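Local coordinates for protein GH26A (Muricauda sp. MAR_2010_75, PDB 6Q75) that probably hydrolyses beta-linked polysaccharides such as beta-mannans, as a family 26 glycoside hydrolase built on a (beta/alpha)8 barrel, at residues 192-195 / 196-200; 299-302 / 303-307. All blocks are in the same frame, centred on the assembly; numbering follows the deposited sequence.

Contact 1: 192-195 / 196-200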
ATOM      1  N   ASP A 192      21.706  -3.765   7.004  1.00 31.23           N
ATOM      2  CA  ASP A 192      21.065  -4.913   7.622  1.00 32.38           C
ATOM      3  C   ASP A 192      19.708  -4.569   8.209  1.00 28.46           C
ATOM      4  O   ASP A 192      19.130  -5.388   8.933  1.00 26.08           O
ATOM      5  CB  ASP A 192      21.985  -5.525   8.680  1.00 38.39           C
ATOM      6  CG  ASP A 192      23.265  -6.076   8.074  1.00 43.98           C
ATOM      7  OD1 ASP A 192      23.231  -6.505   6.899  1.00 44.51           O
ATOM      8  OD2 ASP A 192      24.306  -6.067   8.763  1.00 47.37           O
ATOM      9  N   GLY A 193      19.174  -3.384   7.892  1.00 26.42           N
ATOM     10  CA  GLY A 193      17.874  -3.010   8.388  1.00 25.76           C
ATOM     11  C   GLY A 193      16.745  -3.280   7.415  1.00 24.00           C
ATOM     12  O   GLY A 193      16.649  -4.354   6.828  1.00 22.72           O
ATOM     13  N   PHE A 194      15.878  -2.288   7.250  1.00 21.36           N
ATOM     14  CA  PHE A 194      14.642  -2.499   6.507  1.00 21.05           C
ATOM     15  C   PHE A 194      14.910  -3.015   5.103  1.00 19.40           C
ATOM     16  O   PHE A 194      14.164  -3.863   4.601  1.00 20.51           O
ATOM     17  CB  PHE A 194      13.839  -1.201   6.416  1.00 18.79           C
ATOM     18  CG  PHE A 194      12.544  -1.372   5.691  1.00 18.24           C
ATOM     19  CD1 PHE A 194      11.455  -1.936   6.337  1.00 19.56           C
ATOM     20  CD2 PHE A 194      12.425  -1.028   4.351  1.00 19.32           C
ATOM     21  CE1 PHE A 194      10.233  -2.108   5.667  1.00 19.74           C
ATOM     22  CE2 PHE A 194      11.218  -1.208   3.663  1.00 18.48           C
ATOM     23  CZ  PHE A 194      10.133  -1.749   4.319  1.00 18.99           C
ATOM     24  N   VAL A 195      15.941  -2.488   4.439  1.00 19.17           N
ATOM     25  CA  VAL A 195      16.105  -2.839   3.025  1.00 22.18           C
ATOM     26  C   VAL A 195      16.350  -4.331   2.884  1.00 24.12           C
ATOM     27  O   VAL A 195      16.013  -4.925   1.851  1.00 22.60           O
ATOM     28  CB  VAL A 195      17.220  -2.020   2.344  1.00 21.85           C
ATOM     29  CG1 VAL A 195      16.874  -0.522   2.371  1.00 23.75           C
ATOM     30  CG2 VAL A 195      18.581  -2.312   2.949  1.00 23.47           C
ATOM     31  N   LYS A 196      16.912  -4.965   3.919  1.00 24.80           N
ATOM     32  CA  LYS A 196      17.154  -6.403   3.845  1.00 24.69           C
ATOM     33  C   LYS A 196      15.864  -7.191   4.057  1.00 24.52           C
ATOM     34  O   LYS A 196      15.679  -8.251   3.439  1.00 25.04           O
ATOM     35  CB  LYS A 196      18.224  -6.806   4.864  1.00 23.28           C
ATOM     36  CG  LYS A 196      18.663  -8.273   4.733  1.00 25.68           C
ATOM     37  CD  LYS A 196      19.659  -8.680   5.804  1.00 28.90           C
ATOM     38  CE  LYS A 196      20.507  -9.872   5.325  1.00 34.90           C
ATOM     39  NZ  LYS A 196      21.728 -10.128   6.158  1.00 38.11           N
ATOM     40  N   LEU A 197      14.964  -6.691   4.915  1.00 19.72           N
ATOM     41  CA  LEU A 197      13.637  -7.288   5.025  1.00 20.11           C
ATOM     42  C   LEU A 197      12.874  -7.171   3.708  1.00 22.14           C
ATOM     43  O   LEU A 197      12.244  -8.133   3.258  1.00 20.42           O
ATOM     44  CB  LEU A 197      12.844  -6.632   6.166  1.00 20.44           C
ATOM     45  CG  LEU A 197      11.361  -7.027   6.266  1.00 19.99           C
ATOM     46  CD1 LEU A 197      11.262  -8.553   6.478  1.00 18.54           C
ATOM     47  CD2 LEU A 197      10.625  -6.275   7.418  1.00 18.13           C
ATOM     48  N   TRP A 198      12.898  -5.989   3.086  1.00 20.77           N
ATOM     49  CA  TRP A 198      12.197  -5.804   1.820  1.00 19.39           C
ATOM     50  C   TRP A 198      12.679  -6.806   0.779  1.00 20.54           C
ATOM     51  O   TRP A 198      11.875  -7.467   0.102  1.00 19.69           O
ATOM     52  CB  TRP A 198      12.412  -4.378   1.326  1.00 20.72           C
ATOM     53  CG  TRP A 198      11.661  -4.046   0.071  1.00 20.51           C
ATOM     54  CD1 TRP A 198      12.058  -4.259  -1.221  1.00 21.54           C
ATOM     55  CD2 TRP A 198      10.374  -3.435   0.002  1.00 18.73           C
ATOM     56  NE1 TRP A 198      11.086  -3.803  -2.092  1.00 19.43           N
ATOM     57  CE2 TRP A 198      10.045  -3.296  -1.362  1.00 19.48           C
ATOM     58  CE3 TRP A 198       9.461  -2.994   0.967  1.00 18.64           C
ATOM     59  CZ2 TRP A 198       8.846  -2.727  -1.786  1.00 18.05           C
ATOM     60  CZ3 TRP A 198       8.265  -2.438   0.539  1.00 19.77           C
ATOM     61  CH2 TRP A 198       7.967  -2.323  -0.821  1.00 18.88           C
ATOM     62  N   LYS A 199      14.000  -6.945   0.645  1.00 22.16           N
ATOM     63  CA  LYS A 199      14.539  -7.841  -0.374  1.00 24.24           C
ATOM     64  C   LYS A 199      14.240  -9.299  -0.060  1.00 24.45           C
ATOM     65  O   LYS A 199      14.028 -10.100  -0.979  1.00 22.05           O
ATOM     66  CB  LYS A 199      16.042  -7.625  -0.510  1.00 26.99           C
ATOM     67  CG  LYS A 199      16.433  -6.225  -0.985  1.00 28.39           C
ATOM     68  CD  LYS A 199      17.926  -6.063  -0.828  1.00 35.68           C
ATOM     69  CE  LYS A 199      18.370  -4.620  -0.705  1.00 39.43           C
ATOM     70  NZ  LYS A 199      19.833  -4.631  -0.377  1.00 41.23           N
ATOM     71  N   GLN A 200      14.214  -9.659   1.226  1.00 24.54           N
ATOM     72  CA  GLN A 200      13.885 -11.033   1.607  1.00 23.91           C
ATOM     73  C   GLN A 200      12.430 -11.358   1.283  1.00 21.13           C
ATOM     74  O   GLN A 200      12.114 -12.460   0.808  1.00 21.70           O
ATOM     75  CB  GLN A 200      14.171 -11.253   3.097  1.00 23.99           C
ATOM     76  CG  GLN A 200      14.099 -12.708   3.545  1.00 24.59           C
ATOM     77  CD  GLN A 200      14.557 -12.872   4.991  1.00 27.75           C
ATOM     78  OE1 GLN A 200      13.742 -13.048   5.908  1.00 30.80           O
ATOM     79  NE2 GLN A 200      15.848 -12.770   5.203  1.00 27.38           N
TER
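Gly193 and Lys196 are tied through their backbones at the start of helix 194-208: Gly193 is the N-cap, and its O takes the amide of Lys196 at 3.0 Å, that N lying above the carbonyl plane, plus a weak bond from Leu197 N. Regular helical bonding follows, with Trp198 N to Phe194 O nearly straight at 2.9 Å, and Lys199 N to Val195 O. The cap's backbone (psi -133°) is one that residues with a side chain adopt only with difficulty, which suits glycine.

On the inward flank Phe194 and Trp198 meet rim to rim, neither ring over the other, their planes at 45°. Phe194 CZ comes within 3.6 Å of CE3 at the edge of the Trp198 indole, whose NE1 is spent on Tyr243 O. One residue on, Lys199 CG, anti to the carbonyl carbon (chi1 -63°), comes 3.1 Å from Val195 O, and the extended chain beyond runs past that carbonyl until CE nears Val195 CB. Cutting Lys199 back to an alanine is likely to strip Val195 O and CB of this aliphatic cover. Lys196, also extended, lies alongside Asp192 in a long salt bridge, NZ to OD1 4.0 Å. Such a spacing implies a weak electrostatic tie on the solvent side, while aromatic packing and backbone bonds hold the first turn.

Contact 2: 299-302 / 303-307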
ATOM      1  N   TRP A 299      -8.523   6.495   4.221  1.00 15.66           N
ATOM      2  CA  TRP A 299      -8.486   5.431   5.222  1.00 16.25           C
ATOM      3  C   TRP A 299      -9.876   5.221   5.809  1.00 18.44           C
ATOM      4  O   TRP A 299     -10.310   5.987   6.661  1.00 19.26           O
ATOM      5  CB  TRP A 299      -7.498   5.774   6.327  1.00 16.27           C
ATOM      6  CG  TRP A 299      -7.306   4.594   7.255  1.00 16.66           C
ATOM      7  CD1 TRP A 299      -7.885   4.402   8.473  1.00 20.05           C
ATOM      8  CD2 TRP A 299      -6.537   3.413   6.981  1.00 16.89           C
ATOM      9  NE1 TRP A 299      -7.477   3.194   9.005  1.00 20.24           N
ATOM     10  CE2 TRP A 299      -6.657   2.567   8.101  1.00 19.28           C
ATOM     11  CE3 TRP A 299      -5.728   3.008   5.910  1.00 19.52           C
ATOM     12  CZ2 TRP A 299      -6.012   1.316   8.174  1.00 19.33           C
ATOM     13  CZ3 TRP A 299      -5.092   1.780   5.987  1.00 19.42           C
ATOM     14  CH2 TRP A 299      -5.240   0.947   7.111  1.00 21.47           C
ATOM     15  N   SER A 300     -10.560   4.159   5.389  1.00 17.53           N
ATOM     16  CA  SER A 300     -11.846   3.789   5.990  1.00 17.16           C
ATOM     17  C   SER A 300     -12.763   4.957   6.322  1.00 17.78           C
ATOM     18  O   SER A 300     -13.152   5.699   5.419  1.00 18.50           O
ATOM     19  CB  SER A 300     -11.597   2.941   7.226  1.00 17.41           C
ATOM     20  OG  SER A 300     -10.935   1.733   6.790  1.00 17.42           O
ATOM     21  N   ASN A 301     -13.161   5.115   7.592  1.00 18.15           N
ATOM     22  CA  ASN A 301     -14.200   6.116   7.851  1.00 18.20           C
ATOM     23  C   ASN A 301     -13.659   7.531   7.910  1.00 17.89           C
ATOM     24  O   ASN A 301     -14.436   8.452   8.200  1.00 19.98           O
ATOM     25  CB  ASN A 301     -14.987   5.821   9.144  1.00 20.96           C
ATOM     26  CG  ASN A 301     -16.372   6.510   9.156  1.00 23.33           C
ATOM     27  OD1 ASN A 301     -17.069   6.526   8.142  1.00 23.81           O
ATOM     28  ND2 ASN A 301     -16.757   7.091  10.299  1.00 24.61           N
ATOM     29  N   TRP A 302     -12.371   7.754   7.626  1.00 17.24           N
ATOM     30  CA  TRP A 302     -11.916   9.131   7.446  1.00 18.60           C
ATOM     31  C   TRP A 302     -12.624   9.784   6.266  1.00 19.33           C
ATOM     32  O   TRP A 302     -12.671  11.018   6.182  1.00 17.48           O
ATOM     33  CB  TRP A 302     -10.398   9.173   7.276  1.00 19.69           C
ATOM     34  CG  TRP A 302      -9.596   9.244   8.558  1.00 18.83           C
ATOM     35  CD1 TRP A 302      -8.766  10.256   8.943  1.00 19.63           C
ATOM     36  CD2 TRP A 302      -9.545   8.266   9.620  1.00 23.64           C
ATOM     37  NE1 TRP A 302      -8.204   9.982  10.166  1.00 21.41           N
ATOM     38  CE2 TRP A 302      -8.663   8.764  10.605  1.00 24.72           C
ATOM     39  CE3 TRP A 302     -10.166   7.034   9.834  1.00 22.09           C
ATOM     40  CZ2 TRP A 302      -8.381   8.064  11.782  1.00 24.31           C
ATOM     41  CZ3 TRP A 302      -9.884   6.338  10.997  1.00 21.57           C
ATOM     42  CH2 TRP A 302      -9.002   6.858  11.959  1.00 24.08           C
ATOM     43  N   ILE A 303     -13.232   8.984   5.386  1.00 19.03           N
ATOM     44  CA  ILE A 303     -14.026   9.536   4.296  1.00 20.01           C
ATOM     45  C   ILE A 303     -15.163  10.394   4.845  1.00 20.32           C
ATOM     46  O   ILE A 303     -15.625  11.317   4.178  1.00 21.81           O
ATOM     47  CB  ILE A 303     -14.538   8.407   3.372  1.00 22.64           C
ATOM     48  CG1 ILE A 303     -15.111   8.972   2.062  1.00 21.46           C
ATOM     49  CG2 ILE A 303     -15.590   7.558   4.077  1.00 23.60           C
ATOM     50  CD1 ILE A 303     -14.081   9.754   1.195  1.00 19.56           C
ATOM     51  N   GLU A 304     -15.609  10.120   6.071  1.00 20.85           N
ATOM     52  CA  GLU A 304     -16.652  10.880   6.754  1.00 24.11           C
ATOM     53  C   GLU A 304     -16.109  11.760   7.867  1.00 24.35           C
ATOM     54  O   GLU A 304     -16.524  12.918   7.996  1.00 24.34           O
ATOM     55  CB  GLU A 304     -17.690   9.897   7.320  1.00 28.36           C
ATOM     56  CG  GLU A 304     -18.574  10.393   8.456  1.00 30.07           C
ATOM     57  CD  GLU A 304     -19.579   9.321   8.887  1.00 34.89           C
ATOM     58  OE1 GLU A 304     -20.461   8.972   8.063  1.00 37.48           O
ATOM     59  OE2 GLU A 304     -19.500   8.830  10.039  1.00 34.72           O
ATOM     60  N   THR A 305     -15.146  11.269   8.654  1.00 23.42           N
ATOM     61  CA  THR A 305     -14.726  12.035   9.823  1.00 24.72           C
ATOM     62  C   THR A 305     -13.696  13.111   9.501  1.00 22.99           C
ATOM     63  O   THR A 305     -13.542  14.054  10.286  1.00 24.88           O
ATOM     64  CB  THR A 305     -14.171  11.096  10.898  1.00 25.18           C
ATOM     65  OG1 THR A 305     -13.000  10.466  10.393  1.00 21.01           O
ATOM     66  CG2 THR A 305     -15.191  10.026  11.252  1.00 26.18           C
ATOM     67  N   ALA A 306     -12.978  12.995   8.386  1.00 20.43           N
ATOM     68  CA  ALA A 306     -11.930  13.944   8.043  1.00 20.87           C
ATOM     69  C   ALA A 306     -12.268  14.761   6.809  1.00 22.01           C
ATOM     70  O   ALA A 306     -11.412  15.505   6.319  1.00 22.88           O
ATOM     71  CB  ALA A 306     -10.598  13.215   7.809  1.00 20.20           C
ATOM     72  N   ASN A 307     -13.480  14.615   6.279  1.00 20.85           N
ATOM     73  CA  ASN A 307     -13.867  15.268   5.036  1.00 19.85           C
ATOM     74  C   ASN A 307     -15.344  15.597   5.116  1.00 23.59           C
ATOM     75  O   ASN A 307     -16.156  14.708   5.380  1.00 24.09           O
ATOM     76  CB  ASN A 307     -13.622  14.336   3.834  1.00 20.47           C
ATOM     77  CG  ASN A 307     -12.166  14.010   3.632  1.00 20.76           C
ATOM     78  OD1 ASN A 307     -11.371  14.819   3.082  1.00 22.01           O
ATOM     79  ND2 ASN A 307     -11.784  12.829   4.075  1.00 18.02           N
TER
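Ser300 and Ile303 begin a ladder of backbone bonds by which the chain turns from strand 293-299 into the short helix 302-305. The type II' turn from Trp299 to Trp302, closed by Trp302 N to Trp299 O, puts Ser300 at phi 40°, a value more usual for glycine; its O takes Ile303 N in a straight bond at 3.3 Å. Asn301 O then accepts two amides, Glu304 N from above the carbonyl plane and Thr305 N within it. Trp302 O is likewise gripped twice: Ala306 N at 3.0 Å and the side-chain ND2 of Asn307 at 2.9 Å arrive from opposite faces of its plane. Asn307, with a donor and an acceptor, suits this helix exit, for ND2 also serves Gly279 O and OD1 receives Leu281 N.

Among the polar side chains, Asn301 ND2 reaches Glu304 OE2 at 3.3 Å. The bond lies in the amide plane but meets the carboxylate from above, the two groups being turned 75° apart. With CG anti to the backbone N (chi1 -158°), the Asn301 amide lies obliquely across the Glu304 chain, OD1 3.5 Å from Glu304 CB. Lys63 draws the pair together, bonded to Asn301 OD1 and salt-bridged to Glu304 OE1, and its charge probably favours an ionised carboxylate.

Round the Trp302 indole, Thr305 OG1 sits over one face, toward the rim, whereas the small methyl of Ala306 makes the apolar contact, CB to Trp302 CD1 3.7 Å. Ile303 packs its branched chain against Ile67 and Val312.

Trp299 stacks on His51, and its side chain's nearest atoms are about 3 Å from bound glycerol and Tris, probably crystallisation additives. An aromatic residue at this C-terminal strand end is consistent with the carbohydrate-binding cleft of a (beta/alpha)8 glycoside hydrolase.

Contacts 1 and 2 lie on opposite sides of the chain's centre, their own centres 33 Å apart and their nearest atoms about 15 Å apart, on different helices of the same barrel. Both are partly buried. Contact 1 opens a long helix following barrel strand 170-173, with a ring pair on its inner flank and charged lysines on the outer one. Contact 2 is the exit from strand 293-299 into a helix of one turn, where side-chain amides and a carboxylate supplement the backbone. Its buried residues pack on neighbouring helices, while Trp302, Glu304 and Thr305 are exposed. Small molecules, probably from crystallisation, lie near Trp299 in contact 2, whereas contact 1 is structural packing.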